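Local coordinates for organic hydroperoxide resistance protein (Legionella pneumophila, PDB 6MJN) that probably reduces organic hydroperoxides by thiol-disulfide redox chemistry, so protecting the bacterium from oxidative damage, at residues 37-42 against 48-53; 60-65 against 83-88; 70-75 against 121-126; 90-93 against 99-102. All blocks are in the same frame, centred on the assembly; numbering follows the deposited sequence.

Overall arrangement
Interactions 2 and 3 both use the long helix 53-76. Interaction 2, whose centre is about 5 Å from the chain's centre, lays the helix on strand 82-93, and interaction 3 sets its far part against helix 114-125. Both are buried and rest on van der Waals packing, with a sulfur-aromatic touch in interaction 2. Interactions 1 and 4 are partly buried and depend on backbone hydrogen bonds: bound waters join the loop arms 37-42 and 48-53, whereas 90-93 and 99-102 form a regular hairpin. The centres of interactions 1 and 3 are about 33 Å apart, on opposite sides of the chain's centre. Interactions 1, 2 and 4 all meet the second subunit.

Interaction 1 (37-42 against 48-53); sequences DLAMPR and GGATNP
Asp37 and Leu38 leave the end of strand 35-37 beside Ala50 and Thr51, in a folded-back loop whose return arm runs into helix 53-76, with Asn52 as the helix N-cap. Asp37 O accepts a hydrogen bond from a water 2.6 Å away, and Thr51 N donates to the same water; the methyl of Ala50 sits 3.5 Å from Asp37 O. Leu38 turns its side chain off to pack on Ala63 of the second subunit, while crossing the Thr51 side chain at a slant, Leu38 CD2 against Thr51 CG2. At Ala39 the two arms are tied directly: Ala39 N donates to Thr51 O over 3.0 Å, nearly along the C=O axis (167°). The methyls of Ala39 and Ala50 touch beside it, 3.9 Å between their CB atoms. A second water is gripped three ways, donating to Ala39 O and Ala50 O and accepting from Asn52 ND2. Asn52 CG sits between the backbone N and the carbonyl carbon (chi1 55°), with ND2 turned to this water and to Pro41. That amide nitrogen also binds Tyr13 of the second subunit, while Asn52 OD1 caps the backbone N of Gln55. Next, Met40 O accepts from Gly48 N at 2.9 Å. The ring of Pro41 stands about square to the Asn52 side chain, with Pro41 CD 4.1 Å from Asn52 ND2. Last comes Arg42, whose CG lies 4.2 Å from Gly48 N.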
loop_
_atom_site.group_PDB
_atom_site.type_symbol
_atom_site.label_atom_id
_atom_site.label_comp_id
_atom_site.label_asym_id
_atom_site.label_seq_id
_atom_site.Cartn_x
_atom_site.Cartn_y
_atom_site.Cartn_z
ATOM N N ASP B 37 -0.511 -13.299 8.228
ATOM C CA ASP B 37 -1.861 -13.433 8.758
ATOM C C ASP B 37 -2.484 -12.053 8.905
ATOM O O ASP B 37 -1.785 -11.066 9.135
ATOM C CB ASP B 37 -1.852 -14.127 10.118
ATOM C CG ASP B 37 -1.571 -15.617 10.026
ATOM O OD1 ASP B 37 -1.762 -16.212 8.946
ATOM O OD2 ASP B 37 -1.176 -16.205 11.054
ATOM N N LEU B 38 -3.808 -11.997 8.792
ATOM C CA LEU B 38 -4.569 -10.762 8.835
ATOM C C LEU B 38 -5.610 -10.838 9.942
ATOM O O LEU B 38 -6.090 -11.917 10.289
ATOM C CB LEU B 38 -5.280 -10.507 7.502
ATOM C CG LEU B 38 -4.373 -10.498 6.279
ATOM C CD1 LEU B 38 -5.169 -10.581 4.985
ATOM C CD2 LEU B 38 -3.568 -9.213 6.345
ATOM N N ALA B 39 -5.981 -9.683 10.482
ATOM C CA ALA B 39 -7.109 -9.634 11.402
ATOM C C ALA B 39 -7.706 -8.239 11.379
ATOM O O ALA B 39 -6.998 -7.248 11.201
ATOM C CB ALA B 39 -6.705 -10.012 12.832
ATOM N N MET B 40 -9.013 -8.172 11.567
ATOM C CA MET B 40 -9.665 -6.884 11.701
ATOM C C MET B 40 -9.279 -6.259 13.040
ATOM O O MET B 40 -9.296 -6.938 14.071
ATOM C CB MET B 40 -11.186 -7.026 11.612
ATOM C CG MET B 40 -11.934 -5.696 11.708
ATOM S SD MET B 40 -13.656 -5.795 11.184
ATOM C CE MET B 40 -14.327 -6.938 12.390
ATOM N N PRO B 41 -8.925 -4.981 13.056
ATOM C CA PRO B 41 -8.479 -4.358 14.306
ATOM C C PRO B 41 -9.574 -4.280 15.362
ATOM O O PRO B 41 -10.771 -4.255 15.064
ATOM C CB PRO B 41 -8.033 -2.957 13.867
ATOM C CG PRO B 41 -8.624 -2.747 12.528
ATOM C CD PRO B 41 -8.752 -4.097 11.894
ATOM N N ARG B 42 -9.128 -4.225 16.618
ATOM C CA ARG B 42 -10.049 -4.083 17.739
ATOM C C ARG B 42 -10.908 -2.835 17.596
ATOM O O ARG B 42 -12.078 -2.839 17.996
ATOM C CB ARG B 42 -9.268 -4.040 19.056
ATOM C CG ARG B 42 -8.415 -5.274 19.338
ATOM C CD ARG B 42 -8.447 -5.624 20.813
ATOM N NE ARG B 42 -9.758 -6.129 21.218
ATOM C CZ ARG B 42 -10.305 -5.914 22.410
ATOM N NH1 ARG B 42 -9.659 -5.191 23.318
ATOM N NH2 ARG B 42 -11.504 -6.414 22.694
ATOM N N GLY B 48 -8.017 -8.181 16.402
ATOM C CA GLY B 48 -6.632 -7.752 16.299
ATOM C C GLY B 48 -5.685 -8.936 16.325
ATOM O O GLY B 48 -6.040 -10.060 15.960
ATOM N N GLY B 49 -4.464 -8.693 16.796
ATOM C CA GLY B 49 -3.490 -9.755 16.929
ATOM C C GLY B 49 -2.780 -10.134 15.646
ATOM O O GLY B 49 -1.963 -11.068 15.664
ATOM N N ALA B 50 -3.086 -9.462 14.538
ATOM C CA ALA B 50 -2.367 -9.590 13.270
ATOM C C ALA B 50 -2.518 -8.283 12.495
ATOM O O ALA B 50 -3.288 -7.398 12.880
ATOM C CB ALA B 50 -2.881 -10.775 12.447
ATOM N N THR B 51 -1.786 -8.165 11.380
ATOM C CA THR B 51 -1.779 -6.909 10.634
ATOM C C THR B 51 -3.021 -6.799 9.746
ATOM O O THR B 51 -3.908 -7.657 9.758
ATOM C CB THR B 51 -0.491 -6.771 9.822
ATOM O OG1 THR B 51 -0.344 -5.408 9.378
ATOM C CG2 THR B 51 -0.514 -7.671 8.612
ATOM N N ASN B 52 -3.091 -5.719 8.969
ATOM C CA ASN B 52 -4.264 -5.387 8.166
ATOM C C ASN B 52 -3.815 -4.500 7.002
ATOM O O ASN B 52 -2.681 -3.991 6.995
ATOM C CB ASN B 52 -5.336 -4.682 9.019
ATOM C CG ASN B 52 -4.796 -3.455 9.719
ATOM O OD1 ASN B 52 -4.426 -2.495 9.063
ATOM N ND2 ASN B 52 -4.771 -3.473 11.059
ATOM N N PRO B 53 -4.684 -4.279 6.002
ATOM C CA PRO B 53 -4.276 -3.446 4.855
ATOM C C PRO B 53 -3.846 -2.022 5.205
ATOM O O PRO B 53 -3.023 -1.473 4.470
ATOM C CB PRO B 53 -5.528 -3.443 3.963
ATOM C CG PRO B 53 -6.187 -4.763 4.279
ATOM C CD PRO B 53 -5.996 -4.919 5.765
HETATM O O HOH W 1 0.128 -10.421 10.718
HETATM O O HOH W 2 -5.404 -5.698 12.717
#

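Interaction 2 (60-65 against 83-88); sequences GYAACF and VSMTSE
Helix 53-76 lies against the mixed sheet of the OsmC fold, and here Ala62 and Phe65, on the helix face turned to the sheet, meet Met85 and Ser87 of strand 82-93. The short axes run 7.3 Å apart and roughly opposed, at 147°. Ala62 sits at the middle: its methyl CB rests 3.7 Å from Ser87 OG, and its carbonyl O is pressed on by Met85, whose CG comes within 3.3 Å of Ala62 O. Ser87 OG itself is hydrogen-bonded one turn back along the helix, to Ala58 O, which ties strand to helix beside the methyl.

Met85 sets off with CG anti to its backbone N (chi1 -156°), then bends at its second and third torsions to bring both sulfur and methyl up to one corner of the Phe65 ring. Met85 CE and Met85 SD each lie 3.6 Å from Phe65 CD1, and the sulfur is 4.8 Å from the ring centroid, 64° off the ring normal. The approach is therefore oblique. This is a Met-aromatic contact inside a fully buried layer, with Phe65 also touching Leu105 and Cys128. Next to Phe65 on the helix, Cys64 touches Cys128, consistent with these two forming the redox pair. Along the edge not paired with strand 99-110, strand 82-93 pairs antiparallel with a strand of the second subunit, so the sheet continues through the interface. The arrangement is typical of alpha-on-beta layering in the OsmC-like fold, with the central helix seated on its sheet.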
loop_
_atom_site.group_PDB
_atom_site.type_symbol
_atom_site.label_atom_id
_atom_site.label_comp_id
_atom_site.label_asym_id
_atom_site.label_seq_id
_atom_site.Cartn_x
_atom_site.Cartn_y
_atom_site.Cartn_z
ATOM N N GLY B 60 4.494 0.326 3.733
ATOM C CA GLY B 60 5.012 0.564 2.385
ATOM C C GLY B 60 5.265 2.039 2.096
ATOM O O GLY B 60 6.280 2.395 1.491
ATOM N N TYR B 61 4.345 2.911 2.515
ATOM C CA TYR B 61 4.501 4.345 2.251
ATOM C C TYR B 61 5.702 4.923 3.005
ATOM O O TYR B 61 6.514 5.654 2.425
ATOM C CB TYR B 61 3.218 5.093 2.634
ATOM C CG TYR B 61 3.001 6.418 1.941
ATOM C CD1 TYR B 61 3.983 6.983 1.141
ATOM C CD2 TYR B 61 1.801 7.114 2.095
ATOM C CE1 TYR B 61 3.770 8.188 0.496
ATOM C CE2 TYR B 61 1.585 8.317 1.465
ATOM C CZ TYR B 61 2.572 8.847 0.670
ATOM O OH TYR B 61 2.364 10.045 0.050
ATOM N N ALA B 62 5.849 4.586 4.287
ATOM C CA ALA B 62 6.997 5.089 5.054
ATOM C C ALA B 62 8.311 4.688 4.398
ATOM O O ALA B 62 9.240 5.500 4.281
ATOM C CB ALA B 62 6.947 4.578 6.494
ATOM N N ALA B 63 8.392 3.442 3.936
ATOM C CA ALA B 63 9.628 2.945 3.349
ATOM C C ALA B 63 9.857 3.553 1.979
ATOM O O ALA B 63 10.991 3.886 1.619
ATOM C CB ALA B 63 9.584 1.422 3.259
ATOM N N CYS B 64 8.789 3.697 1.197
ATOM C CA CYS B 64 8.923 4.272 -0.134
ATOM C C CYS B 64 9.359 5.726 -0.042
ATOM O O CYS B 64 10.213 6.182 -0.818
ATOM C CB CYS B 64 7.590 4.128 -0.881
ATOM S SG CYS B 64 7.673 4.632 -2.594
ATOM N N PHE B 65 8.789 6.471 0.906
ATOM C CA PHE B 65 9.113 7.884 1.008
ATOM C C PHE B 65 10.517 8.071 1.557
ATOM O O PHE B 65 11.240 8.953 1.102
ATOM C CB PHE B 65 8.081 8.616 1.875
ATOM C CG PHE B 65 8.050 10.111 1.659
ATOM C CD1 PHE B 65 8.954 10.958 2.311
ATOM C CD2 PHE B 65 7.102 10.673 0.809
ATOM C CE1 PHE B 65 8.912 12.336 2.103
ATOM C CE2 PHE B 65 7.057 12.032 0.595
ATOM C CZ PHE B 65 7.953 12.879 1.239
ATOM N N VAL B 83 18.091 9.491 7.955
ATOM C CA VAL B 83 16.677 9.828 7.847
ATOM C C VAL B 83 15.869 8.650 8.367
ATOM O O VAL B 83 16.210 7.488 8.123
ATOM C CB VAL B 83 16.282 10.185 6.393
ATOM C CG1 VAL B 83 16.604 9.040 5.453
ATOM C CG2 VAL B 83 14.792 10.510 6.299
ATOM N N SER B 84 14.807 8.951 9.105
ATOM C CA SER B 84 13.774 7.966 9.372
ATOM C C SER B 84 12.436 8.568 8.977
ATOM O O SER B 84 12.274 9.791 8.902
ATOM C CB SER B 84 13.763 7.532 10.839
ATOM O OG SER B 84 13.435 8.611 11.675
ATOM N N MET B 85 11.462 7.691 8.757
ATOM C CA MET B 85 10.189 8.082 8.189
ATOM C C MET B 85 9.056 7.458 8.993
ATOM O O MET B 85 9.052 6.245 9.224
ATOM C CB MET B 85 10.116 7.618 6.735
ATOM C CG MET B 85 9.174 8.395 5.892
ATOM S SD MET B 85 9.661 10.129 5.779
ATOM C CE MET B 85 7.967 10.725 5.759
ATOM N N THR B 86 8.117 8.295 9.409
ATOM C CA THR B 86 6.889 7.902 10.081
ATOM C C THR B 86 5.723 8.164 9.132
ATOM O O THR B 86 5.641 9.239 8.527
ATOM C CB THR B 86 6.699 8.715 11.367
ATOM O OG1 THR B 86 7.796 8.471 12.261
ATOM C CG2 THR B 86 5.416 8.331 12.059
ATOM N N SER B 87 4.829 7.191 8.997
ATOM C CA SER B 87 3.583 7.385 8.265
ATOM C C SER B 87 2.437 7.068 9.206
ATOM O O SER B 87 2.496 6.101 9.965
ATOM C CB SER B 87 3.496 6.479 7.037
ATOM O OG SER B 87 3.387 5.137 7.453
ATOM N N GLU B 88 1.409 7.897 9.184
ATOM C CA GLU B 88 0.213 7.627 9.961
ATOM C C GLU B 88 -0.953 7.556 8.991
ATOM O O GLU B 88 -1.204 8.511 8.248
ATOM C CB GLU B 88 -0.003 8.702 11.008
ATOM C CG GLU B 88 -1.288 8.522 11.783
ATOM C CD GLU B 88 -1.528 9.680 12.728
ATOM O OE1 GLU B 88 -0.650 9.947 13.567
ATOM O OE2 GLU B 88 -2.580 10.339 12.609
#

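Interaction 3 (70-75 against 121-126); sequences RHVANV and VAKAHE
Val72 points its two methyls from helix 53-76 at helix 114-125, one against Lys123 and the other against Ala124. With CG1 anti to the backbone N (chi1 169°), the valine spreads its branches so that each finds a separate partner. Val72 CG1 touches the aliphatic stem of the lysine, 3.9 Å from Lys123 CB and 4.1 Å from Lys123 CD. Val72 CG2 instead meets the neighbouring backbone, 4.0 Å from Ala124 CA, with Ala124 CB a little further off, 4.5 Å from that same methyl.

The small Ala124 is consistent with the close approach of the helices here, Val72 CA to Ala124 CA being 6.2 Å. The joint is a helix-helix packing at the outer part of the OsmC-like domain, well away from the chain's centre. Ala124 also packs on Ala68 and Ile69, earlier in helix 53-76, while Val121, a turn back, packs on Phe65 and on strands 99-110 and 140-146.

Lys123 behaves differently. Its CB starts toward the valine and the two side chains cross at about a right angle; the chain stays extended through CE, and only the last torsion (chi4 71°) bends the end, which carries the ammonium away, leaving Lys123 NZ 5.7 Å from Val72 CG1.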
loop_
_atom_site.group_PDB
_atom_site.type_symbol
_atom_site.label_atom_id
_atom_site.label_comp_id
_atom_site.label_asym_id
_atom_site.label_seq_id
_atom_site.Cartn_x
_atom_site.Cartn_y
_atom_site.Cartn_z
ATOM N N ARG B 70 16.189 9.698 0.266
ATOM C CA ARG B 70 17.580 9.323 0.031
ATOM C C ARG B 70 17.956 9.510 -1.436
ATOM O O ARG B 70 19.075 9.935 -1.745
ATOM C CB ARG B 70 17.829 7.882 0.484
ATOM C CG ARG B 70 17.680 7.690 1.983
ATOM C CD ARG B 70 18.109 6.309 2.447
ATOM N NE ARG B 70 17.811 6.091 3.862
ATOM C CZ ARG B 70 18.669 6.314 4.858
ATOM N NH1 ARG B 70 19.893 6.765 4.606
ATOM N NH2 ARG B 70 18.298 6.084 6.115
ATOM N N HIS B 71 17.021 9.239 -2.353
ATOM C CA HIS B 71 17.332 9.353 -3.778
ATOM C C HIS B 71 17.540 10.810 -4.186
ATOM O O HIS B 71 18.516 11.142 -4.871
ATOM C CB HIS B 71 16.213 8.708 -4.606
ATOM C CG HIS B 71 16.322 8.974 -6.077
ATOM N ND1 HIS B 71 17.173 8.268 -6.899
ATOM C CD2 HIS B 71 15.694 9.874 -6.873
ATOM C CE1 HIS B 71 17.064 8.719 -8.138
ATOM N NE2 HIS B 71 16.179 9.698 -8.147
ATOM N N VAL B 72 16.626 11.695 -3.783
ATOM C CA VAL B 72 16.777 13.108 -4.113
ATOM C C VAL B 72 18.075 13.661 -3.531
ATOM O O VAL B 72 18.793 14.420 -4.189
ATOM C CB VAL B 72 15.551 13.901 -3.619
ATOM C CG1 VAL B 72 15.811 15.406 -3.718
ATOM C CG2 VAL B 72 14.330 13.523 -4.422
ATOM N N ALA B 73 18.407 13.282 -2.298
ATOM C CA ALA B 73 19.614 13.818 -1.673
ATOM C C ALA B 73 20.863 13.366 -2.416
ATOM O O ALA B 73 21.825 14.132 -2.552
ATOM C CB ALA B 73 19.683 13.393 -0.206
ATOM N N ASN B 74 20.855 12.124 -2.906
ATOM C CA ASN B 74 21.991 11.615 -3.663
ATOM C C ASN B 74 22.136 12.359 -4.985
ATOM O O ASN B 74 23.237 12.777 -5.359
ATOM C CB ASN B 74 21.821 10.110 -3.888
ATOM N N VAL B 75 21.019 12.545 -5.698
ATOM C CA VAL B 75 21.040 13.258 -6.975
ATOM C C VAL B 75 21.475 14.706 -6.781
ATOM O O VAL B 75 22.275 15.240 -7.560
ATOM C CB VAL B 75 19.659 13.168 -7.655
ATOM C CG1 VAL B 75 19.570 14.142 -8.814
ATOM C CG2 VAL B 75 19.405 11.761 -8.131
ATOM N N VAL B 121 12.276 17.235 1.524
ATOM C CA VAL B 121 11.068 16.429 1.675
ATOM C C VAL B 121 10.053 16.783 0.598
ATOM O O VAL B 121 9.398 15.898 0.031
ATOM C CB VAL B 121 10.508 16.607 3.101
ATOM C CG1 VAL B 121 9.031 16.169 3.192
ATOM C CG2 VAL B 121 11.402 15.852 4.079
ATOM N N ALA B 122 9.919 18.076 0.279
ATOM C CA ALA B 122 8.980 18.473 -0.768
ATOM C C ALA B 122 9.338 17.838 -2.106
ATOM O O ALA B 122 8.450 17.406 -2.852
ATOM C CB ALA B 122 8.938 19.996 -0.901
ATOM N N LYS B 123 10.632 17.798 -2.439
ATOM C CA LYS B 123 11.058 17.182 -3.692
ATOM C C LYS B 123 10.828 15.680 -3.673
ATOM O O LYS B 123 10.429 15.097 -4.691
ATOM C CB LYS B 123 12.534 17.480 -3.953
ATOM C CG LYS B 123 12.851 18.923 -4.259
ATOM C CD LYS B 123 14.314 19.055 -4.673
ATOM C CE LYS B 123 14.791 20.501 -4.674
ATOM N NZ LYS B 123 14.905 21.021 -3.294
ATOM N N ALA B 124 11.087 15.035 -2.530
ATOM C CA ALA B 124 10.862 13.599 -2.423
ATOM C C ALA B 124 9.397 13.254 -2.663
ATOM O O ALA B 124 9.093 12.261 -3.325
ATOM C CB ALA B 124 11.325 13.095 -1.056
ATOM N N HIS B 125 8.479 14.075 -2.138
ATOM C CA HIS B 125 7.041 13.864 -2.320
ATOM C C HIS B 125 6.647 13.834 -3.797
ATOM O O HIS B 125 5.641 13.213 -4.157
ATOM C CB HIS B 125 6.287 14.971 -1.561
ATOM C CG HIS B 125 4.808 14.759 -1.407
ATOM N ND1 HIS B 125 4.245 13.546 -1.070
ATOM C CD2 HIS B 125 3.781 15.640 -1.487
ATOM C CE1 HIS B 125 2.936 13.685 -0.966
ATOM N NE2 HIS B 125 2.625 14.943 -1.224
ATOM N N GLU B 126 7.417 14.494 -4.667
ATOM C CA GLU B 126 7.117 14.462 -6.093
ATOM C C GLU B 126 7.664 13.228 -6.797
ATOM O O GLU B 126 7.291 12.984 -7.950
ATOM C CB GLU B 126 7.682 15.712 -6.775
ATOM C CG GLU B 126 7.396 17.016 -6.051
ATOM C CD GLU B 126 7.937 18.226 -6.794
ATOM O OE1 GLU B 126 7.859 18.251 -8.041
ATOM O OE2 GLU B 126 8.448 19.152 -6.130
#

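Interaction 4 (90-93 against 99-102); sequences SLYA and FKLG
Tyr92 lies along the neighbouring strand from Lys100 to Gly102. Its CB touches the side chain of Lys100, with Tyr92 CB 3.9 Å from Lys100 CG. The ring then turns back along the pair of strands, since CG is anti to the carbonyl carbon (chi1 -55°). On this edge Tyr92 CD1 passes 3.9 Å from Lys100 O, and further out Tyr92 CE1 sits 3.8 Å from Gly102 N, which lies at the ring edge and in its plane. Gly102 has no side chain, and the ring brings its edge up to the backbone here. The ring also packs on Ala11 of the second subunit. At the tip, Tyr92 OH lies 3.9 Å from Ser90 OG on its own strand, too long for a hydrogen bond.

The backbones form the end of an antiparallel beta hairpin, strands 82-93 and 99-110. Ser90 with Gly102 and Tyr92 with Lys100 are hydrogen-bonded pairs, each linked both ways; the bond from Tyr92 N to Lys100 O is 2.8 Å. Between and beyond them, Leu91 with Leu101 and Ala93 with Phe99 are non-hydrogen-bonded pairs, their side chains on the other face of the sheet. There Leu91 CD1 reaches diagonally to Phe99 CB at 3.7 Å and comes within 4.3 Å of Leu101 CD2. That apolar face meets helix 53-76 through Leu101 on Phe57, while Phe99 and Leu101 also touch Pro129 of the second subunit. Ser90 OG is hydrogen-bonded to Thr14 OG1 of the second subunit.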
loop_
_atom_site.group_PDB
_atom_site.type_symbol
_atom_site.label_atom_id
_atom_site.label_comp_id
_atom_site.label_asym_id
_atom_site.label_seq_id
_atom_site.Cartn_x
_atom_site.Cartn_y
_atom_site.Cartn_z
ATOM N N SER B 90 -5.030 6.682 8.349
ATOM C CA SER B 90 -6.332 6.584 8.985
ATOM C C SER B 90 -7.367 6.140 7.960
ATOM O O SER B 90 -7.283 6.469 6.772
ATOM C CB SER B 90 -6.763 7.917 9.607
ATOM O OG SER B 90 -5.955 8.209 10.721
ATOM N N LEU B 91 -8.350 5.395 8.441
ATOM C CA LEU B 91 -9.457 4.935 7.628
ATOM C C LEU B 91 -10.672 5.796 7.961
ATOM O O LEU B 91 -10.947 6.059 9.144
ATOM C CB LEU B 91 -9.723 3.449 7.897
ATOM C CG LEU B 91 -10.916 2.794 7.199
ATOM C CD1 LEU B 91 -10.659 2.702 5.695
ATOM C CD2 LEU B 91 -11.163 1.408 7.786
ATOM N N TYR B 92 -11.369 6.270 6.924
ATOM C CA TYR B 92 -12.582 7.066 7.108
ATOM C C TYR B 92 -13.719 6.492 6.269
ATOM O O TYR B 92 -13.497 5.916 5.197
ATOM C CB TYR B 92 -12.367 8.544 6.708
ATOM C CG TYR B 92 -11.221 9.237 7.411
ATOM C CD1 TYR B 92 -9.927 9.198 6.887
ATOM C CD2 TYR B 92 -11.432 9.941 8.594
ATOM C CE1 TYR B 92 -8.868 9.845 7.530
ATOM C CE2 TYR B 92 -10.392 10.573 9.252
ATOM C CZ TYR B 92 -9.108 10.525 8.712
ATOM O OH TYR B 92 -8.061 11.156 9.348
ATOM N N ALA B 93 -14.944 6.657 6.755
ATOM C CA ALA B 93 -16.127 6.311 5.976
ATOM C C ALA B 93 -16.469 7.452 5.023
ATOM O O ALA B 93 -16.310 8.627 5.365
ATOM C CB ALA B 93 -17.325 6.025 6.890
ATOM N N PHE B 99 -15.051 3.581 1.616
ATOM C CA PHE B 99 -14.017 3.897 2.588
ATOM C C PHE B 99 -12.909 4.673 1.899
ATOM O O PHE B 99 -12.686 4.511 0.697
ATOM C CB PHE B 99 -13.454 2.629 3.229
ATOM C CG PHE B 99 -14.478 1.847 3.998
ATOM C CD1 PHE B 99 -14.797 2.195 5.302
ATOM C CD2 PHE B 99 -15.144 0.782 3.408
ATOM C CE1 PHE B 99 -15.758 1.485 6.010
ATOM C CE2 PHE B 99 -16.104 0.069 4.114
ATOM C CZ PHE B 99 -16.408 0.424 5.413
ATOM N N LYS B 100 -12.223 5.526 2.663
ATOM C CA LYS B 100 -11.082 6.261 2.133
ATOM C C LYS B 100 -9.969 6.335 3.167
ATOM O O LYS B 100 -10.189 6.193 4.373
ATOM C CB LYS B 100 -11.467 7.690 1.692
ATOM C CG LYS B 100 -11.737 8.645 2.828
ATOM C CD LYS B 100 -12.029 10.057 2.309
ATOM C CE LYS B 100 -12.523 10.985 3.422
ATOM N NZ LYS B 100 -12.740 12.386 2.949
ATOM N N LEU B 101 -8.764 6.582 2.671
ATOM C CA LEU B 101 -7.575 6.742 3.499
ATOM C C LEU B 101 -7.196 8.219 3.614
ATOM O O LEU B 101 -7.428 9.008 2.689
ATOM C CB LEU B 101 -6.396 5.956 2.904
ATOM C CG LEU B 101 -6.586 4.446 2.679
ATOM C CD1 LEU B 101 -5.315 3.869 2.075
ATOM C CD2 LEU B 101 -6.897 3.779 3.984
ATOM N N GLY B 102 -6.637 8.582 4.775
ATOM C CA GLY B 102 -5.885 9.817 4.931
ATOM C C GLY B 102 -4.538 9.513 5.528
ATOM O O GLY B 102 -4.345 8.496 6.206
#